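Local coordinates for protein translation elongation factor 1A (Methanosarcina mazei, PDB 3WND) that binds GDP and, in its GTP-bound form, cysteinyl-tRNA(Cys), and probably acts as a SelB/EF-Tu-like translation elongation factor, at residues A98-G111 with R351-A365. Numbering follows the deposited sequence.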
loop_
_atom_site.group_PDB
_atom_site.type_symbol
_atom_site.label_atom_id
_atom_site.label_comp_id
_atom_site.label_asym_id
_atom_site.label_seq_id
_atom_site.Cartn_x
_atom_site.Cartn_y
_atom_site.Cartn_z
ATOM N N ALA A 98 -9.218 18.474 -3.202
ATOM C CA ALA A 98 -10.136 17.315 -3.059
ATOM C C ALA A 98 -9.340 16.021 -2.962
ATOM O O ALA A 98 -9.691 15.125 -2.144
ATOM C CB ALA A 98 -11.068 17.262 -4.249
ATOM N N HIS A 99 -8.228 15.944 -3.712
ATOM C CA HIS A 99 -7.467 14.713 -3.673
ATOM C C HIS A 99 -6.597 14.559 -2.471
ATOM O O HIS A 99 -6.366 13.442 -1.982
ATOM C CB HIS A 99 -6.744 14.410 -4.983
ATOM C CG HIS A 99 -7.715 14.131 -6.091
ATOM N ND1 HIS A 99 -7.674 14.764 -7.237
ATOM C CD2 HIS A 99 -8.859 13.264 -6.130
ATOM C CE1 HIS A 99 -8.667 14.282 -8.081
ATOM N NE2 HIS A 99 -9.438 13.419 -7.370
ATOM N N THR A 100 -6.092 15.682 -1.955
ATOM C CA THR A 100 -5.358 15.587 -0.671
ATOM C C THR A 100 -6.328 15.099 0.383
ATOM O O THR A 100 -6.001 14.225 1.195
ATOM C CB THR A 100 -4.870 16.969 -0.322
ATOM O OG1 THR A 100 -3.835 17.308 -1.230
ATOM C CG2 THR A 100 -4.314 16.964 1.110
ATOM N N GLY A 101 -7.555 15.603 0.358
ATOM C CA GLY A 101 -8.562 15.120 1.318
ATOM C C GLY A 101 -8.867 13.609 1.134
ATOM O O GLY A 101 -8.997 12.876 2.108
ATOM N N GLU A 102 -9.027 13.185 -0.104
ATOM C CA GLU A 102 -9.306 11.761 -0.419
ATOM C C GLU A 102 -8.163 10.886 0.082
ATOM O O GLU A 102 -8.376 9.790 0.672
ATOM C CB GLU A 102 -9.497 11.605 -1.921
ATOM C CG GLU A 102 -9.952 10.169 -2.263
ATOM C CD GLU A 102 -10.196 10.057 -3.747
ATOM O OE1 GLU A 102 -9.281 10.340 -4.538
ATOM O OE2 GLU A 102 -11.362 9.749 -4.120
ATOM N N CYS A 103 -6.921 11.331 -0.152
ATOM C CA CYS A 103 -5.743 10.537 0.388
ATOM C C CYS A 103 -5.742 10.429 1.911
ATOM O O CYS A 103 -5.423 9.380 2.464
ATOM C CB CYS A 103 -4.397 11.221 -0.018
ATOM S SG CYS A 103 -4.030 10.903 -1.769
ATOM N N ILE A 104 -6.011 11.575 2.608
ATOM C CA ILE A 104 -6.132 11.539 4.053
ATOM C C ILE A 104 -7.209 10.579 4.496
ATOM O O ILE A 104 -6.992 9.779 5.377
ATOM C CB ILE A 104 -6.438 12.964 4.586
ATOM C CG1 ILE A 104 -5.158 13.806 4.384
ATOM C CG2 ILE A 104 -6.882 12.947 6.074
ATOM C CD1 ILE A 104 -5.383 15.293 4.696
ATOM N N ILE A 105 -8.386 10.603 3.834
ATOM C CA ILE A 105 -9.461 9.714 4.189
ATOM C C ILE A 105 -9.046 8.252 3.939
ATOM O O ILE A 105 -9.302 7.374 4.803
ATOM C CB ILE A 105 -10.716 10.099 3.397
ATOM C CG1 ILE A 105 -11.348 11.328 4.072
ATOM C CG2 ILE A 105 -11.696 8.923 3.443
ATOM C CD1 ILE A 105 -12.331 12.032 3.174
ATOM N N ALA A 106 -8.378 8.014 2.827
ATOM C CA ALA A 106 -7.931 6.627 2.533
ATOM C C ALA A 106 -6.956 6.114 3.560
ATOM O O ALA A 106 -7.090 4.975 4.031
ATOM C CB ALA A 106 -7.300 6.507 1.159
ATOM N N LEU A 107 -5.937 6.947 3.905
ATOM C CA LEU A 107 -4.958 6.487 4.886
ATOM C C LEU A 107 -5.668 6.176 6.182
ATOM O O LEU A 107 -5.304 5.193 6.891
ATOM C CB LEU A 107 -3.943 7.614 5.103
ATOM C CG LEU A 107 -2.956 7.837 3.920
ATOM C CD1 LEU A 107 -2.207 9.196 4.100
ATOM C CD2 LEU A 107 -1.953 6.649 3.814
ATOM N N ASP A 108 -6.642 7.024 6.548
ATOM C CA ASP A 108 -7.304 6.839 7.851
ATOM C C ASP A 108 -8.226 5.622 7.849
ATOM O O ASP A 108 -8.218 4.846 8.811
ATOM C CB ASP A 108 -8.030 8.161 8.234
ATOM C CG ASP A 108 -8.647 8.084 9.568
ATOM O OD1 ASP A 108 -7.939 8.014 10.610
ATOM O OD2 ASP A 108 -9.879 8.240 9.564
ATOM N N LEU A 109 -8.917 5.381 6.697
ATOM C CA LEU A 109 -9.717 4.150 6.627
ATOM C C LEU A 109 -8.848 2.897 6.640
ATOM O O LEU A 109 -9.286 1.844 7.069
ATOM C CB LEU A 109 -10.512 4.158 5.335
ATOM C CG LEU A 109 -11.656 5.140 5.293
ATOM C CD1 LEU A 109 -12.263 5.077 3.862
ATOM C CD2 LEU A 109 -12.749 4.853 6.280
ATOM N N LEU A 110 -7.598 2.991 6.108
ATOM C CA LEU A 110 -6.630 1.864 6.140
ATOM C C LEU A 110 -6.019 1.636 7.508
ATOM O O LEU A 110 -5.302 0.684 7.742
ATOM C CB LEU A 110 -5.563 2.080 5.065
ATOM C CG LEU A 110 -6.060 1.787 3.626
ATOM C CD1 LEU A 110 -5.124 2.368 2.577
ATOM C CD2 LEU A 110 -6.096 0.260 3.497
ATOM N N GLY A 111 -6.205 2.597 8.395
ATOM C CA GLY A 111 -5.456 2.516 9.732
ATOM C C GLY A 111 -3.972 2.568 9.506
ATOM O O GLY A 111 -3.239 1.931 10.232
ATOM N N ARG A 351 -7.658 -6.179 5.640
ATOM C CA ARG A 351 -8.646 -5.093 5.674
ATOM C C ARG A 351 -9.204 -4.914 4.239
ATOM O O ARG A 351 -8.450 -4.852 3.242
ATOM C CB ARG A 351 -8.057 -3.768 6.225
ATOM C CG ARG A 351 -9.083 -2.686 6.303
ATOM C CD ARG A 351 -8.453 -1.352 6.714
ATOM N NE ARG A 351 -7.811 -1.522 7.990
ATOM C CZ ARG A 351 -8.104 -0.932 9.153
ATOM N NH1 ARG A 351 -8.984 0.032 9.259
ATOM N NH2 ARG A 351 -7.431 -1.310 10.241
ATOM N N PHE A 352 -10.524 -4.847 4.148
ATOM C CA PHE A 352 -11.182 -4.545 2.851
ATOM C C PHE A 352 -11.480 -3.013 2.857
ATOM O O PHE A 352 -11.869 -2.433 3.849
ATOM C CB PHE A 352 -12.546 -5.226 2.789
ATOM C CG PHE A 352 -12.478 -6.725 2.520
ATOM C CD1 PHE A 352 -12.841 -7.222 1.281
ATOM C CD2 PHE A 352 -12.107 -7.627 3.544
ATOM C CE1 PHE A 352 -12.853 -8.604 1.043
ATOM C CE2 PHE A 352 -12.029 -8.989 3.283
ATOM C CZ PHE A 352 -12.469 -9.492 2.034
ATOM N N LEU A 353 -11.322 -2.403 1.698
ATOM C CA LEU A 353 -11.779 -1.037 1.477
ATOM C C LEU A 353 -12.877 -1.067 0.405
ATOM O O LEU A 353 -12.825 -1.863 -0.534
ATOM C CB LEU A 353 -10.700 -0.184 0.900
ATOM C CG LEU A 353 -9.611 0.250 1.813
ATOM C CD1 LEU A 353 -8.683 1.286 1.057
ATOM C CD2 LEU A 353 -10.071 0.803 3.172
ATOM N N LEU A 354 -13.910 -0.249 0.593
ATOM C CA LEU A 354 -14.962 -0.134 -0.427
ATOM C C LEU A 354 -14.990 1.303 -0.924
ATOM O O LEU A 354 -14.871 2.245 -0.128
ATOM C CB LEU A 354 -16.318 -0.373 0.264
ATOM C CG LEU A 354 -16.411 -1.812 0.849
ATOM C CD1 LEU A 354 -17.720 -2.012 1.621
ATOM C CD2 LEU A 354 -16.246 -2.890 -0.239
ATOM N N ALA A 355 -15.197 1.419 -2.228
ATOM C CA ALA A 355 -15.189 2.729 -2.882
ATOM C C ALA A 355 -16.409 2.864 -3.770
ATOM O O ALA A 355 -17.010 1.840 -4.175
ATOM C CB ALA A 355 -13.877 2.944 -3.680
ATOM N N ASN A 356 -16.746 4.125 -4.098
ATOM C CA ASN A 356 -17.707 4.433 -5.158
ATOM C C ASN A 356 -16.997 5.289 -6.163
ATOM O O ASN A 356 -16.642 6.414 -5.888
ATOM C CB ASN A 356 -18.987 5.141 -4.593
ATOM C CG ASN A 356 -20.010 5.436 -5.679
ATOM O OD1 ASN A 356 -19.670 5.539 -6.880
ATOM N ND2 ASN A 356 -21.233 5.675 -5.284
ATOM N N LEU A 357 -16.628 4.677 -7.270
ATOM C CA LEU A 357 -15.734 5.322 -8.210
ATOM C C LEU A 357 -16.333 6.516 -8.852
ATOM O O LEU A 357 -15.592 7.245 -9.519
ATOM C CB LEU A 357 -15.261 4.361 -9.299
ATOM C CG LEU A 357 -14.597 3.055 -8.877
ATOM C CD1 LEU A 357 -14.288 2.133 -9.999
ATOM C CD2 LEU A 357 -13.301 3.363 -8.158
ATOM N N ASP A 358 -17.664 6.703 -8.704
ATOM C CA ASP A 358 -18.334 7.832 -9.358
ATOM C C ASP A 358 -18.437 9.046 -8.488
ATOM O O ASP A 358 -18.879 10.130 -8.977
ATOM C CB ASP A 358 -19.759 7.374 -9.785
ATOM C CG ASP A 358 -19.713 6.347 -10.851
ATOM O OD1 ASP A 358 -18.793 6.258 -11.717
ATOM O OD2 ASP A 358 -20.651 5.613 -10.788
ATOM N N LEU A 359 -17.953 8.944 -7.255
ATOM C CA LEU A 359 -18.011 10.131 -6.389
ATOM C C LEU A 359 -16.778 11.008 -6.536
ATOM O O LEU A 359 -15.805 10.656 -7.209
ATOM C CB LEU A 359 -18.203 9.693 -4.921
ATOM C CG LEU A 359 -19.515 8.940 -4.680
ATOM C CD1 LEU A 359 -19.647 8.429 -3.241
ATOM C CD2 LEU A 359 -20.706 9.841 -5.057
ATOM N N THR A 360 -16.803 12.174 -5.886
ATOM C CA THR A 360 -15.571 12.986 -5.853
ATOM C C THR A 360 -14.539 12.448 -4.875
ATOM O O THR A 360 -13.358 12.280 -5.224
ATOM C CB THR A 360 -15.913 14.453 -5.426
ATOM O OG1 THR A 360 -16.936 14.939 -6.284
ATOM C CG2 THR A 360 -14.700 15.372 -5.514
ATOM N N GLN A 361 -14.979 12.247 -3.663
ATOM C CA GLN A 361 -14.170 11.577 -2.618
ATOM C C GLN A 361 -14.754 10.119 -2.762
ATOM O O GLN A 361 -15.874 9.867 -2.419
ATOM C CB GLN A 361 -14.468 12.214 -1.259
ATOM C CG GLN A 361 -13.499 11.791 -0.128
ATOM C CD GLN A 361 -13.569 10.313 0.187
ATOM O OE1 GLN A 361 -12.688 9.524 -0.282
ATOM N NE2 GLN A 361 -14.615 9.908 0.941
ATOM N N ARG A 362 -13.901 9.207 -3.214
ATOM C CA ARG A 362 -14.403 7.908 -3.666
ATOM C C ARG A 362 -14.399 6.824 -2.594
ATOM O O ARG A 362 -14.906 5.752 -2.818
ATOM C CB ARG A 362 -13.603 7.441 -4.883
ATOM C CG ARG A 362 -13.818 8.378 -6.041
ATOM C CD ARG A 362 -12.831 8.211 -7.193
ATOM N NE ARG A 362 -11.564 8.871 -6.852
ATOM C CZ ARG A 362 -10.523 8.941 -7.673
ATOM N NH1 ARG A 362 -10.535 8.382 -8.930
ATOM N NH2 ARG A 362 -9.431 9.554 -7.231
ATOM N N PHE A 363 -13.720 7.045 -1.484
ATOM C CA PHE A 363 -13.640 5.995 -0.440
ATOM C C PHE A 363 -14.834 6.042 0.456
ATOM O O PHE A 363 -15.197 7.092 0.994
ATOM C CB PHE A 363 -12.349 6.105 0.372
ATOM C CG PHE A 363 -11.141 5.719 -0.438
ATOM C CD1 PHE A 363 -10.877 4.352 -0.740
ATOM C CD2 PHE A 363 -10.340 6.700 -1.032
ATOM C CE1 PHE A 363 -9.748 4.039 -1.593
ATOM C CE2 PHE A 363 -9.264 6.384 -1.878
ATOM C CZ PHE A 363 -8.939 5.042 -2.121
ATOM N N ALA A 364 -15.469 4.879 0.578
ATOM C CA ALA A 364 -16.729 4.776 1.272
ATOM C C ALA A 364 -16.664 4.136 2.645
ATOM O O ALA A 364 -17.458 4.479 3.514
ATOM C CB ALA A 364 -17.741 4.013 0.376
ATOM N N ALA A 365 -15.794 3.160 2.809
ATOM C CA ALA A 365 -15.882 2.317 4.003
ATOM C C ALA A 365 -14.673 1.433 4.067
ATOM O O ALA A 365 -14.043 1.174 3.024
ATOM C CB ALA A 365 -17.136 1.410 3.994
HETATM O O HOH W 1 -12.173 14.152 -2.584
HETATM O O HOH W 2 -12.153 12.740 -7.618
#
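This is an interface between the nucleotide-binding domain and the C-terminal beta domain, held at one end by the salt bridge of E102 and R362. Helix 98-109 lies against strands 352-355 and 363-369. R362 grips the E102 carboxylate side-on, and the carboxylate and guanidinium are nearly coplanar. NH2 of R362 donates to OE1 of E102 at 2.8 Å, and NE of R362 to OE2 of E102 at 2.9 Å. OE2 of E102 also accepts the backbone N-H of R362 on its anti lone pair, N to OE2 2.7 Å. E102 reaches them with CG anti to its backbone N (chi1 -173°) and its chain extended. Y70 also bonds OE1, and NH2 of R362 also donates to O of P71. A glutamine in place of E102 would probably leave the R362 guanidinium without its countercharge. CB of A106 sits over the F363 ring face, 3.9 Å from the ring centroid. CD1 of L109 meets CB of F363 at 3.6 Å. Farther along, NH1 of R351 donates to O of L109 at 2.9 Å, from above the carbonyl plane. Three N-H groups of R362 converge on one buried carboxylate, which fixes its backbone and its side chain against the helix.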